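Local coordinates for protein diaminopimelate decarboxylase (Psychromonas ingrahamii, PDB 4XG1) that probably catalyses the last step of lysine biosynthesis, decarboxylating meso-diaminopimelate to L-lysine with pyridoxal 5'-phosphate as cofactor, at residues E20-K25 against A30-R35; N119-N124 against S268-F273; E213-L218 against N262-R267; D310-A315 against S378-N383. One frame throughout, in Å; residues are numbered along the deposited sequence.

Interaction 1. Residues E20-K25 against A30-R35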
loop_
_atom_site.group_PDB
_atom_site.type_symbol
_atom_site.label_atom_id
_atom_site.label_comp_id
_atom_site.label_asym_id
_atom_site.label_seq_id
_atom_site.Cartn_x
_atom_site.Cartn_y
_atom_site.Cartn_z
ATOM N N GLU B 20 -20.321 16.041 -9.324
ATOM C CA GLU B 20 -19.557 16.784 -10.326
ATOM C C GLU B 20 -19.103 18.138 -9.786
ATOM O O GLU B 20 -18.081 18.657 -10.198
ATOM C CB GLU B 20 -20.371 16.981 -11.606
ATOM C CG GLU B 20 -21.436 18.072 -11.546
ATOM C CD GLU B 20 -22.310 18.134 -12.799
ATOM O OE1 GLU B 20 -23.474 18.584 -12.704
ATOM O OE2 GLU B 20 -21.840 17.735 -13.891
ATOM N N GLN B 21 -19.884 18.712 -8.883
ATOM C CA GLN B 21 -19.606 20.033 -8.361
ATOM C C GLN B 21 -18.395 20.020 -7.471
ATOM O O GLN B 21 -17.550 20.919 -7.548
ATOM C CB GLN B 21 -20.801 20.550 -7.562
ATOM C CG GLN B 21 -20.694 21.997 -7.119
ATOM C CD GLN B 21 -22.033 22.531 -6.626
ATOM O OE1 GLN B 21 -23.007 22.630 -7.405
ATOM N NE2 GLN B 21 -22.096 22.889 -5.349
ATOM N N VAL B 22 -18.308 19.016 -6.611
ATOM C CA VAL B 22 -17.150 18.926 -5.712
ATOM C C VAL B 22 -15.872 18.634 -6.520
ATOM O O VAL B 22 -14.921 19.385 -6.475
ATOM C CB VAL B 22 -17.392 17.960 -4.533
ATOM C CG1 VAL B 22 -18.678 18.326 -3.797
ATOM C CG2 VAL B 22 -17.514 16.541 -4.998
ATOM N N VAL B 23 -15.886 17.621 -7.341
ATOM C CA VAL B 23 -14.686 17.291 -8.050
ATOM C C VAL B 23 -14.228 18.381 -9.041
ATOM O O VAL B 23 -13.084 18.338 -9.523
ATOM C CB VAL B 23 -14.769 15.919 -8.753
ATOM C CG1 VAL B 23 -14.926 14.836 -7.710
ATOM C CG2 VAL B 23 -15.891 15.877 -9.777
ATOM N N LYS B 24 -15.110 19.331 -9.359
ATOM C CA LYS B 24 -14.753 20.429 -10.255
ATOM C C LYS B 24 -13.809 21.348 -9.518
ATOM O O LYS B 24 -12.833 21.794 -10.109
ATOM C CB LYS B 24 -15.969 21.233 -10.747
ATOM N N LYS B 25 -14.069 21.601 -8.233
ATOM C CA LYS B 25 -13.177 22.444 -7.449
ATOM C C LYS B 25 -11.851 21.706 -7.198
ATOM O O LYS B 25 -10.783 22.244 -7.465
ATOM C CB LYS B 25 -13.832 22.960 -6.130
ATOM C CG LYS B 25 -13.750 22.053 -4.887
ATOM C CD LYS B 25 -14.199 22.740 -3.590
ATOM C CE LYS B 25 -14.536 21.703 -2.511
ATOM N NZ LYS B 25 -14.796 22.332 -1.186
ATOM N N ALA B 30 -10.228 11.857 -6.291
ATOM C CA ALA B 30 -10.713 12.431 -5.045
ATOM C C ALA B 30 -11.584 11.459 -4.295
ATOM O O ALA B 30 -12.473 10.834 -4.864
ATOM C CB ALA B 30 -11.495 13.687 -5.325
ATOM N N TYR B 31 -11.310 11.310 -3.014
ATOM C CA TYR B 31 -12.188 10.543 -2.141
ATOM C C TYR B 31 -13.242 11.486 -1.637
ATOM O O TYR B 31 -12.914 12.618 -1.249
ATOM C CB TYR B 31 -11.423 9.981 -0.945
ATOM C CG TYR B 31 -10.740 8.658 -1.229
ATOM C CD1 TYR B 31 -11.465 7.464 -1.205
ATOM C CD2 TYR B 31 -9.358 8.590 -1.455
ATOM C CE1 TYR B 31 -10.862 6.262 -1.447
ATOM C CE2 TYR B 31 -8.750 7.374 -1.674
ATOM C CZ TYR B 31 -9.499 6.223 -1.678
ATOM O OH TYR B 31 -8.902 4.978 -1.876
ATOM N N ILE B 32 -14.487 11.010 -1.618
ATOM C CA ILE B 32 -15.584 11.816 -1.118
ATOM C C ILE B 32 -16.378 11.067 -0.091
ATOM O O ILE B 32 -16.788 9.927 -0.340
ATOM C CB ILE B 32 -16.515 12.223 -2.270
ATOM C CG1 ILE B 32 -15.769 13.135 -3.236
ATOM C CG2 ILE B 32 -17.724 13.001 -1.741
ATOM C CD1 ILE B 32 -16.535 13.473 -4.493
ATOM N N TYR B 33 -16.589 11.693 1.051
ATOM C CA TYR B 33 -17.244 11.037 2.181
ATOM C C TYR B 33 -18.542 11.745 2.568
ATOM O O TYR B 33 -18.619 12.978 2.529
ATOM C CB TYR B 33 -16.327 11.024 3.392
ATOM C CG TYR B 33 -14.960 10.390 3.164
ATOM C CD1 TYR B 33 -14.829 9.089 2.721
ATOM C CD2 TYR B 33 -13.785 11.115 3.401
ATOM C CE1 TYR B 33 -13.585 8.530 2.512
ATOM C CE2 TYR B 33 -12.543 10.572 3.182
ATOM C CZ TYR B 33 -12.445 9.274 2.742
ATOM O OH TYR B 33 -11.196 8.721 2.544
ATOM N N SER B 34 -19.556 10.945 2.918
ATOM C CA SER B 34 -20.840 11.426 3.442
ATOM C C SER B 34 -20.838 11.510 4.937
ATOM O O SER B 34 -20.756 10.512 5.601
ATOM C CB SER B 34 -21.977 10.491 3.035
ATOM O OG SER B 34 -23.123 10.694 3.864
ATOM N N ARG B 35 -20.957 12.706 5.480
ATOM C CA ARG B 35 -21.071 12.857 6.948
ATOM C C ARG B 35 -22.286 12.113 7.517
ATOM O O ARG B 35 -22.188 11.425 8.528
ATOM C CB ARG B 35 -21.243 14.306 7.338
ATOM C CG ARG B 35 -21.611 14.396 8.797
ATOM C CD ARG B 35 -21.763 15.814 9.277
ATOM N NE ARG B 35 -21.792 15.815 10.741
ATOM C CZ ARG B 35 -21.895 16.907 11.495
ATOM N NH1 ARG B 35 -21.981 18.114 10.926
ATOM N NH2 ARG B 35 -21.912 16.791 12.815
#

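Interaction 2. Residues N119-N124 against S268-F273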
loop_
_atom_site.group_PDB
_atom_site.type_symbol
_atom_site.label_atom_id
_atom_site.label_comp_id
_atom_site.label_asym_id
_atom_site.label_seq_id
_atom_site.Cartn_x
_atom_site.Cartn_y
_atom_site.Cartn_z
ATOM N N ASN B 119 -3.400 7.196 29.319
ATOM C CA ASN B 119 -4.388 6.609 30.222
ATOM C C ASN B 119 -5.565 5.977 29.471
ATOM O O ASN B 119 -6.752 6.251 29.748
ATOM C CB ASN B 119 -4.860 7.689 31.200
ATOM C CG ASN B 119 -5.775 7.160 32.260
ATOM O OD1 ASN B 119 -5.486 6.149 32.888
ATOM N ND2 ASN B 119 -6.917 7.834 32.453
ATOM N N ILE B 120 -5.229 5.090 28.528
ATOM C CA ILE B 120 -6.260 4.414 27.716
ATOM C C ILE B 120 -6.993 3.373 28.521
ATOM O O ILE B 120 -6.469 2.888 29.501
ATOM C CB ILE B 120 -5.698 3.748 26.451
ATOM C CG1 ILE B 120 -4.623 2.725 26.787
ATOM C CG2 ILE B 120 -5.105 4.799 25.528
ATOM C CD1 ILE B 120 -4.462 1.688 25.699
ATOM N N MET B 121 -8.190 3.029 28.058
ATOM C CA MET B 121 -9.022 2.002 28.654
ATOM C C MET B 121 -8.372 0.608 28.771
ATOM O O MET B 121 -8.488 -0.013 29.812
ATOM C CB MET B 121 -10.312 1.841 27.863
ATOM C CG MET B 121 -11.335 0.936 28.518
ATOM S SD MET B 121 -12.901 0.915 27.600
ATOM C CE MET B 121 -13.569 2.493 28.043
ATOM N N CYS B 122 -7.721 0.102 27.722
ATOM C CA CYS B 122 -7.338 -1.317 27.709
ATOM C C CYS B 122 -6.349 -1.651 26.590
ATOM O O CYS B 122 -6.439 -1.116 25.505
ATOM C CB CYS B 122 -8.614 -2.187 27.565
ATOM S SG CYS B 122 -8.450 -3.883 28.114
ATOM N N PHE B 123 -5.432 -2.557 26.879
ATOM C CA PHE B 123 -4.543 -3.148 25.905
ATOM C C PHE B 123 -5.066 -4.534 25.564
ATOM O O PHE B 123 -5.165 -5.365 26.429
ATOM C CB PHE B 123 -3.143 -3.300 26.469
ATOM C CG PHE B 123 -2.435 -2.003 26.713
ATOM C CD1 PHE B 123 -2.686 -1.259 27.871
ATOM C CD2 PHE B 123 -1.508 -1.514 25.796
ATOM C CE1 PHE B 123 -2.035 -0.060 28.103
ATOM C CE2 PHE B 123 -0.848 -0.318 26.021
ATOM C CZ PHE B 123 -1.118 0.414 27.173
ATOM N N ASN B 124 -5.430 -4.779 24.315
ATOM C CA ASN B 124 -5.825 -6.102 23.872
ATOM C C ASN B 124 -4.568 -6.872 23.505
ATOM O O ASN B 124 -4.012 -6.678 22.428
ATOM C CB ASN B 124 -6.767 -5.991 22.682
ATOM C CG ASN B 124 -8.110 -5.398 23.061
ATOM O OD1 ASN B 124 -8.530 -5.496 24.221
ATOM N ND2 ASN B 124 -8.795 -4.761 22.103
ATOM N N SER B 268 -24.862 -8.378 32.980
ATOM C CA SER B 268 -24.588 -6.949 32.990
ATOM C C SER B 268 -23.166 -6.645 32.466
ATOM O O SER B 268 -22.685 -5.528 32.599
ATOM C CB SER B 268 -24.816 -6.390 34.399
ATOM O OG SER B 268 -23.703 -6.601 35.238
ATOM N N LEU B 269 -22.513 -7.648 31.878
ATOM C CA LEU B 269 -21.135 -7.525 31.381
ATOM C C LEU B 269 -21.070 -6.536 30.237
ATOM O O LEU B 269 -21.893 -6.577 29.309
ATOM C CB LEU B 269 -20.594 -8.859 30.905
ATOM C CG LEU B 269 -19.080 -8.839 30.657
ATOM C CD1 LEU B 269 -18.269 -8.607 31.917
ATOM C CD2 LEU B 269 -18.641 -10.134 30.024
ATOM N N LYS B 270 -20.067 -5.672 30.297
ATOM C CA LYS B 270 -19.971 -4.597 29.335
ATOM C C LYS B 270 -19.452 -5.115 28.007
ATOM O O LYS B 270 -18.407 -5.754 27.953
ATOM C CB LYS B 270 -19.024 -3.509 29.837
ATOM C CG LYS B 270 -19.184 -2.208 29.070
ATOM C CD LYS B 270 -18.128 -1.203 29.459
ATOM C CE LYS B 270 -18.498 0.181 29.010
ATOM N NZ LYS B 270 -17.403 1.134 29.306
ATOM N N LEU B 271 -20.167 -4.793 26.946
ATOM C CA LEU B 271 -19.764 -5.218 25.614
ATOM C C LEU B 271 -19.065 -4.117 24.793
ATOM O O LEU B 271 -19.612 -3.027 24.601
ATOM C CB LEU B 271 -20.976 -5.707 24.835
ATOM C CG LEU B 271 -21.601 -7.015 25.294
ATOM C CD1 LEU B 271 -22.803 -7.280 24.418
ATOM C CD2 LEU B 271 -20.614 -8.165 25.259
ATOM N N ILE B 272 -17.854 -4.418 24.340
ATOM C CA ILE B 272 -17.127 -3.538 23.462
ATOM C C ILE B 272 -17.130 -4.095 22.056
ATOM O O ILE B 272 -16.875 -5.275 21.842
ATOM C CB ILE B 272 -15.699 -3.299 23.974
ATOM C CG1 ILE B 272 -15.758 -2.462 25.256
ATOM C CG2 ILE B 272 -14.872 -2.554 22.925
ATOM C CD1 ILE B 272 -14.447 -2.335 25.985
ATOM N N PHE B 273 -17.432 -3.231 21.102
ATOM C CA PHE B 273 -17.387 -3.545 19.673
ATOM C C PHE B 273 -16.416 -2.644 18.921
ATOM O O PHE B 273 -16.296 -1.452 19.197
ATOM C CB PHE B 273 -18.755 -3.335 19.049
ATOM C CG PHE B 273 -19.828 -4.086 19.725
ATOM C CD1 PHE B 273 -20.466 -3.566 20.842
ATOM C CD2 PHE B 273 -20.219 -5.325 19.242
ATOM C CE1 PHE B 273 -21.467 -4.268 21.469
ATOM C CE2 PHE B 273 -21.231 -6.030 19.870
ATOM C CZ PHE B 273 -21.844 -5.500 20.985
#

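Interaction 3. Residues E213-L218 against N262-R267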
loop_
_atom_site.group_PDB
_atom_site.type_symbol
_atom_site.label_atom_id
_atom_site.label_comp_id
_atom_site.label_asym_id
_atom_site.label_seq_id
_atom_site.Cartn_x
_atom_site.Cartn_y
_atom_site.Cartn_z
ATOM N N GLU B 213 -21.297 -17.883 17.868
ATOM C CA GLU B 213 -20.444 -18.992 18.264
ATOM C C GLU B 213 -19.269 -18.525 19.091
ATOM O O GLU B 213 -18.948 -19.120 20.106
ATOM C CB GLU B 213 -19.987 -19.789 17.058
ATOM C CG GLU B 213 -19.392 -21.116 17.515
ATOM C CD GLU B 213 -19.320 -22.204 16.454
ATOM O OE1 GLU B 213 -19.828 -22.042 15.304
ATOM O OE2 GLU B 213 -18.761 -23.260 16.790
ATOM N N ALA B 214 -18.639 -17.447 18.667
ATOM C CA ALA B 214 -17.500 -16.879 19.377
ATOM C C ALA B 214 -17.878 -16.336 20.755
ATOM O O ALA B 214 -17.177 -16.567 21.754
ATOM C CB ALA B 214 -16.882 -15.762 18.544
ATOM N N LEU B 215 -18.982 -15.604 20.792
ATOM C CA LEU B 215 -19.495 -15.126 22.055
ATOM C C LEU B 215 -19.700 -16.251 23.093
ATOM O O LEU B 215 -19.089 -16.244 24.196
ATOM C CB LEU B 215 -20.801 -14.377 21.818
ATOM C CG LEU B 215 -21.579 -13.916 23.039
ATOM C CD1 LEU B 215 -20.649 -13.173 23.973
ATOM C CD2 LEU B 215 -22.710 -13.052 22.593
ATOM N N ASP B 216 -20.519 -17.238 22.722
ATOM C CA ASP B 216 -20.750 -18.421 23.572
ATOM C C ASP B 216 -19.470 -18.905 24.224
ATOM O O ASP B 216 -19.407 -19.044 25.435
ATOM C CB ASP B 216 -21.399 -19.543 22.758
ATOM C CG ASP B 216 -22.861 -19.229 22.367
ATOM O OD1 ASP B 216 -23.421 -18.233 22.895
ATOM O OD2 ASP B 216 -23.448 -19.955 21.525
ATOM N N LYS B 217 -18.436 -19.160 23.442
ATOM C CA LYS B 217 -17.224 -19.785 23.991
ATOM C C LYS B 217 -16.452 -18.868 24.850
ATOM O O LYS B 217 -15.682 -19.312 25.702
ATOM C CB LYS B 217 -16.321 -20.262 22.883
ATOM C CG LYS B 217 -17.190 -20.940 21.830
ATOM C CD LYS B 217 -16.929 -22.411 21.822
ATOM C CE LYS B 217 -17.487 -22.939 20.535
ATOM N NZ LYS B 217 -17.176 -24.372 20.388
ATOM N N LEU B 218 -16.610 -17.580 24.613
ATOM C CA LEU B 218 -15.953 -16.597 25.463
ATOM C C LEU B 218 -16.698 -16.398 26.808
ATOM O O LEU B 218 -16.048 -16.193 27.838
ATOM C CB LEU B 218 -15.788 -15.250 24.729
ATOM C CG LEU B 218 -14.901 -15.268 23.483
ATOM C CD1 LEU B 218 -14.990 -13.941 22.743
ATOM C CD2 LEU B 218 -13.451 -15.599 23.770
ATOM N N ASN B 262 -29.555 -10.251 22.708
ATOM C CA ASN B 262 -30.426 -11.373 23.067
ATOM C C ASN B 262 -29.568 -12.443 23.757
ATOM O O ASN B 262 -29.856 -12.829 24.914
ATOM C CB ASN B 262 -31.179 -11.959 21.864
ATOM C CG ASN B 262 -32.169 -10.973 21.233
ATOM O OD1 ASN B 262 -32.533 -9.975 21.841
ATOM N ND2 ASN B 262 -32.612 -11.263 20.008
ATOM N N ARG B 263 -28.466 -12.858 23.122
ATOM C CA ARG B 263 -27.549 -13.868 23.780
ATOM C C ARG B 263 -26.994 -13.469 25.145
ATOM O O ARG B 263 -26.485 -14.313 25.904
ATOM C CB ARG B 263 -26.346 -14.280 22.892
ATOM C CG ARG B 263 -26.468 -15.587 22.140
ATOM C CD ARG B 263 -26.856 -16.802 22.988
ATOM N NE ARG B 263 -25.811 -17.273 23.896
ATOM C CZ ARG B 263 -25.879 -17.427 25.227
ATOM N NH1 ARG B 263 -26.977 -17.149 25.922
ATOM N NH2 ARG B 263 -24.807 -17.885 25.890
ATOM N N MET B 264 -27.029 -12.180 25.445
ATOM C CA MET B 264 -26.576 -11.650 26.754
ATOM C C MET B 264 -27.648 -11.789 27.820
ATOM O O MET B 264 -27.416 -11.429 28.993
ATOM C CB MET B 264 -26.231 -10.171 26.665
ATOM C CG MET B 264 -24.958 -9.864 25.926
ATOM S SD MET B 264 -23.568 -10.958 26.339
ATOM C CE MET B 264 -22.765 -10.234 27.751
ATOM N N ALA B 265 -28.828 -12.231 27.388
ATOM C CA ALA B 265 -29.732 -12.998 28.243
ATOM C C ALA B 265 -30.061 -12.222 29.506
ATOM O O ALA B 265 -30.866 -11.302 29.452
ATOM C CB ALA B 265 -29.115 -14.375 28.570
ATOM N N GLY B 266 -29.412 -12.574 30.620
ATOM C CA GLY B 266 -29.458 -11.776 31.845
ATOM C C GLY B 266 -28.064 -11.647 32.412
ATOM O O GLY B 266 -27.751 -12.251 33.436
ATOM N N ARG B 267 -27.213 -10.892 31.699
ATOM C CA ARG B 267 -25.903 -10.408 32.216
ATOM C C ARG B 267 -25.762 -8.892 32.155
ATOM O O ARG B 267 -26.428 -8.212 31.380
ATOM C CB ARG B 267 -24.720 -10.994 31.432
ATOM C CG ARG B 267 -24.243 -12.341 31.904
ATOM C CD ARG B 267 -23.383 -12.945 30.816
ATOM N NE ARG B 267 -22.451 -13.940 31.318
ATOM C CZ ARG B 267 -22.479 -15.231 31.026
ATOM N NH1 ARG B 267 -23.414 -15.725 30.205
ATOM N NH2 ARG B 267 -21.556 -16.026 31.568
#

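Interaction 4. Residues D310-A315 against S378-N383. With LLP ((2S)-2-amino-6-[[3-hydroxy-2-methyl-5-(phosphonooxymethyl)pyridin-4-yl]methylideneamino]hexanoic acid), chain T.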
loop_
_atom_site.group_PDB
_atom_site.type_symbol
_atom_site.label_atom_id
_atom_site.label_comp_id
_atom_site.label_asym_id
_atom_site.label_seq_id
_atom_site.Cartn_x
_atom_site.Cartn_y
_atom_site.Cartn_z
ATOM N N ASP B 310 -3.931 4.769 -5.088
ATOM C CA ASP B 310 -5.081 5.451 -4.476
ATOM C C ASP B 310 -5.998 4.434 -3.795
ATOM O O ASP B 310 -6.505 4.682 -2.697
ATOM C CB ASP B 310 -5.817 6.171 -5.554
ATOM C CG ASP B 310 -4.970 7.184 -6.257
ATOM O OD1 ASP B 310 -4.578 8.189 -5.609
ATOM O OD2 ASP B 310 -4.810 7.054 -7.486
ATOM N N LEU B 311 -6.172 3.273 -4.455
ATOM C CA LEU B 311 -7.050 2.222 -3.968
ATOM C C LEU B 311 -6.484 0.898 -4.307
ATOM O O LEU B 311 -6.475 0.472 -5.483
ATOM C CB LEU B 311 -8.440 2.332 -4.608
ATOM C CG LEU B 311 -9.456 1.246 -4.247
ATOM C CD1 LEU B 311 -9.926 1.384 -2.818
ATOM C CD2 LEU B 311 -10.662 1.338 -5.147
ATOM N N ILE B 312 -6.030 0.179 -3.287
ATOM C CA ILE B 312 -5.296 -1.067 -3.548
ATOM C C ILE B 312 -6.150 -2.336 -3.483
ATOM O O ILE B 312 -5.687 -3.426 -3.812
ATOM C CB ILE B 312 -4.077 -1.175 -2.630
ATOM C CG1 ILE B 312 -3.032 -2.124 -3.246
ATOM C CG2 ILE B 312 -4.488 -1.675 -1.264
ATOM C CD1 ILE B 312 -1.667 -2.043 -2.631
ATOM N N ARG B 313 -7.389 -2.201 -3.053
ATOM C CA ARG B 313 -8.188 -3.382 -2.685
ATOM C C ARG B 313 -8.363 -4.329 -3.870
ATOM O O ARG B 313 -8.186 -5.535 -3.727
ATOM C CB ARG B 313 -9.531 -3.010 -2.062
ATOM C CG ARG B 313 -9.445 -1.968 -0.959
ATOM C CD ARG B 313 -10.630 -1.975 0.012
ATOM N NE ARG B 313 -10.833 -3.321 0.562
ATOM C CZ ARG B 313 -11.764 -4.198 0.181
ATOM N NH1 ARG B 313 -12.637 -3.901 -0.774
ATOM N NH2 ARG B 313 -11.829 -5.379 0.782
ATOM N N PRO B 314 -8.673 -3.799 -5.052
ATOM C CA PRO B 314 -8.790 -4.693 -6.183
ATOM C C PRO B 314 -7.503 -5.429 -6.510
ATOM O O PRO B 314 -7.515 -6.650 -6.702
ATOM C CB PRO B 314 -9.196 -3.749 -7.334
ATOM C CG PRO B 314 -9.880 -2.607 -6.651
ATOM C CD PRO B 314 -9.055 -2.420 -5.406
ATOM N N ALA B 315 -6.393 -4.729 -6.556
ATOM C CA ALA B 315 -5.100 -5.403 -6.816
ATOM C C ALA B 315 -4.667 -6.352 -5.722
ATOM O O ALA B 315 -4.154 -7.416 -5.976
ATOM C CB ALA B 315 -4.019 -4.366 -6.996
ATOM N N SER B 378 -8.144 5.131 1.451
ATOM C CA SER B 378 -7.041 6.033 1.643
ATOM C C SER B 378 -6.055 5.516 2.651
ATOM O O SER B 378 -4.879 5.836 2.541
ATOM C CB SER B 378 -7.511 7.385 2.120
ATOM O OG SER B 378 -8.205 7.188 3.305
ATOM N N THR B 379 -6.488 4.722 3.618
ATOM C CA THR B 379 -5.554 4.218 4.618
ATOM C C THR B 379 -4.491 3.310 4.047
ATOM O O THR B 379 -3.435 3.162 4.643
ATOM C CB THR B 379 -6.221 3.500 5.809
ATOM O OG1 THR B 379 -7.059 2.430 5.386
ATOM C CG2 THR B 379 -6.980 4.464 6.597
ATOM N N MET B 380 -4.785 2.683 2.921
ATOM C CA MET B 380 -3.809 1.814 2.307
ATOM C C MET B 380 -3.133 2.498 1.129
ATOM O O MET B 380 -2.404 1.818 0.399
ATOM C CB MET B 380 -4.431 0.491 1.856
ATOM C CG MET B 380 -5.204 -0.191 2.955
ATOM S SD MET B 380 -5.649 -1.875 2.534
ATOM C CE MET B 380 -4.092 -2.722 2.634
ATOM N N SER B 381 -3.338 3.793 0.935
ATOM C CA SER B 381 -2.788 4.465 -0.219
ATOM C C SER B 381 -1.345 4.786 -0.065
ATOM O O SER B 381 -0.817 4.893 1.049
ATOM C CB SER B 381 -3.509 5.747 -0.506
ATOM O OG SER B 381 -3.273 6.665 0.556
ATOM N N SER B 382 -0.685 4.922 -1.205
ATOM C CA SER B 382 0.756 5.147 -1.248
ATOM C C SER B 382 1.083 6.141 -2.325
ATOM O O SER B 382 0.176 6.683 -2.943
ATOM C CB SER B 382 1.489 3.852 -1.535
ATOM O OG SER B 382 1.364 3.497 -2.906
ATOM N N ASN B 383 2.374 6.360 -2.524
ATOM C CA ASN B 383 2.892 7.257 -3.554
ATOM C C ASN B 383 3.574 6.539 -4.724
ATOM O O ASN B 383 4.347 7.142 -5.424
ATOM C CB ASN B 383 3.899 8.224 -2.944
ATOM C CG ASN B 383 3.278 9.105 -1.903
ATOM O OD1 ASN B 383 3.644 9.034 -0.735
ATOM N ND2 ASN B 383 2.329 9.980 -2.319
HETATM N N1 LLP T . -10.407 -5.032 15.401
HETATM C C2 LLP T . -9.261 -5.650 15.094
HETATM C "C2'" LLP T . -8.396 -6.189 16.205
HETATM C C3 LLP T . -8.887 -5.750 13.671
HETATM O O3 LLP T . -7.753 -6.391 13.306
HETATM C C4 LLP T . -9.785 -5.199 12.650
HETATM C "C4'" LLP T . -9.512 -5.282 11.181
HETATM C C5 LLP T . -11.023 -4.542 13.117
HETATM C C6 LLP T . -11.249 -4.483 14.484
HETATM C "C5'" LLP T . -12.017 -3.916 12.176
HETATM O OP4 LLP T . -12.554 -4.813 11.287
HETATM P P LLP T . -13.695 -4.433 10.227
HETATM O OP1 LLP T . -13.187 -3.149 9.588
HETATM O OP2 LLP T . -13.909 -5.668 9.321
HETATM O OP3 LLP T . -15.034 -4.353 10.985
HETATM N N LLP T . -7.324 -4.233 4.450
HETATM C CA LLP T . -8.476 -5.223 4.496
HETATM C CB LLP T . -9.231 -5.129 5.817
HETATM C CG LLP T . -8.833 -6.122 6.892
HETATM C CD LLP T . -8.608 -5.462 8.234
HETATM C CE LLP T . -8.424 -6.529 9.329
HETATM N NZ LLP T . -8.390 -6.086 10.738
HETATM C C LLP T . -9.459 -4.871 3.406
HETATM O O LLP T . -9.323 -3.871 2.722
HETATM O OXT LLP T . -10.441 -5.553 3.167
#

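Interaction 1. Residues E20-K25 against A30-R35
Ile32 presses its CD1 methyl against two successive valines of the helix, and this is where the contact is tight. Val22 CG2 lies 3.3 Å from Ile32 CD1, a close approach for two methyls, while Val23 CG1 meets the same Ile32 CD1 at 3.8 Å, its side chain crossing at about a right angle. Ile32 gets there by an outstretched chain: CG1 is anti to the carbonyl carbon and chi2 is extended at 173°, which sends CD1 straight off the strand. Ala30, two residues back on the same strand face, adds a looser touch, with its CB 4.3 Å from Val23 CG1; a methyl suffices where helix and strand come nearer. The other side of the helix is polar and solvent-exposed, with Gln21 and Glu20, the latter in a salt bridge to Arg11. Strand 30-34, in the beta domain beside the barrel, runs antiparallel to 284-294 and parallel to 391-396; Val285, Val287 and Val395 pack round Ile32 beneath helix 19-26.

Interaction 2. Residues N119-N124 against S268-F273
Two extended torsions, chi1 -172° and chi2 175°, carry the sulfur of Met121 well away from its backbone before a bend at chi3 turns CE aside. Ile272 comes from the other direction with CG1 beside its backbone N and chi2 extended, which makes CD1 its leading atom. The two side chains run in roughly opposing senses, and Met121 SD rests 3.9 Å from Ile272 CD1. Strands 122-125 and 270-273 are four strands apart by either route round the parallel TIM barrel, so this contact spans the barrel's interior, where long unbranched methionine and beta-branched isoleucine can fill the gap that no backbone bond bridges. Met121 sits just ahead of its strand, at the end of the barrel remote from the cofactor. There Lys270, its chain fully extended, brings NZ to 4.3 Å from Met121 CE, a loose touch at a partly exposed margin. Strand alternation turns Leu271 and Phe273 outward onto helix 253-262, while Ile272 faces inward and also touches His234 and Asp236.

Interaction 3. Residues E213-L218 against N262-R267
Asp216 OD1 takes the N-H of Arg263 NE in a nearly straight hydrogen bond of 2.8 Å, at 169°, the core of a salt bridge. This bridge ties helix 209-227 to the turn after helix 253-262, both in the outer helical layer of the TIM barrel. Arg263 NH2 adds a weak bond of 3.3 Å to the same Asp216 OD1, so one oxygen is held at the NE edge of the guanidinium. That oxygen lies in the guanidinium plane, yet the carboxylate plane is turned 56° from it, which rules out a flat two-oxygen pairing. The arginine chain doubles over at chi2 and chi3 to bring NE round to the acid. A leucine in place of Arg263 would probably leave the Asp216 carboxylate without its cationic mate and the turn less firmly tied to the helix. Inside the bridge the contact becomes apolar, suiting the branched Leu215: its CD2 reaches 3.8 Å from Arg263 CB. Deeper still, Leu215 CD1 stands 4.4 Å from Met264 SD.

Interaction 4. Residues D310-A315 against S378-N383
Ile312 and Met380 cross at about a right angle, with Ile312 CG2 set 3.8 Å from Met380 CB. Beyond this crossing the flexible, unbranched methionine can bend past the branched isoleucine at chi3 (72°), and Met380 SD comes to 3.5 Å from the amino N of the bound lysine-pyridoxal phosphate adduct LLP. Next to Ile312, Arg313 turns its guanidinium edge-on to the adduct's carboxylate, the carboxylate carbon lying in the guanidinium plane. Two near-parallel bonds result: Arg313 NE to LLP O is 2.7 Å at 169°, and Arg313 NH2 to LLP OXT is 2.8 Å at 157°. This fork belongs to the active site of a fold type III decarboxylase, built at the dimer interface: Glu349 of the second subunit also binds LLP, and Ile312 packs on Ile312 of that subunit. A methionine in place of Arg313 would probably leave the ligand carboxylate without its paired donors and that end less firmly oriented. Behind the pocket, Ser378 O closes a compact turn by accepting from Ser381 OG at 2.7 Å and from Ser381 N at 3.0 Å. The small Ser381 lets its CB approach Asp310 O to 3.9 Å.

In the fold
The four contacts fall into two pairs, one in each part of the subunit. Interactions 2 and 3 both belong to the TIM barrel and touch where Leu271 CD1 meets Met264 CG at 3.7 Å, so the packing runs from the barrel interior, through strand 270-273, to the helical shell. Interactions 1 and 4 join through a probable hydrogen bond of 2.6 Å between Tyr31 OH and Asp310 O, which links strand 30-34 to the ligand-binding loops. The nearest atoms of interactions 2 and 4 are about 17 Å apart. LLP lies between them: interaction 4 grips it directly, whereas the Ile272 side chain is about 9 Å from it.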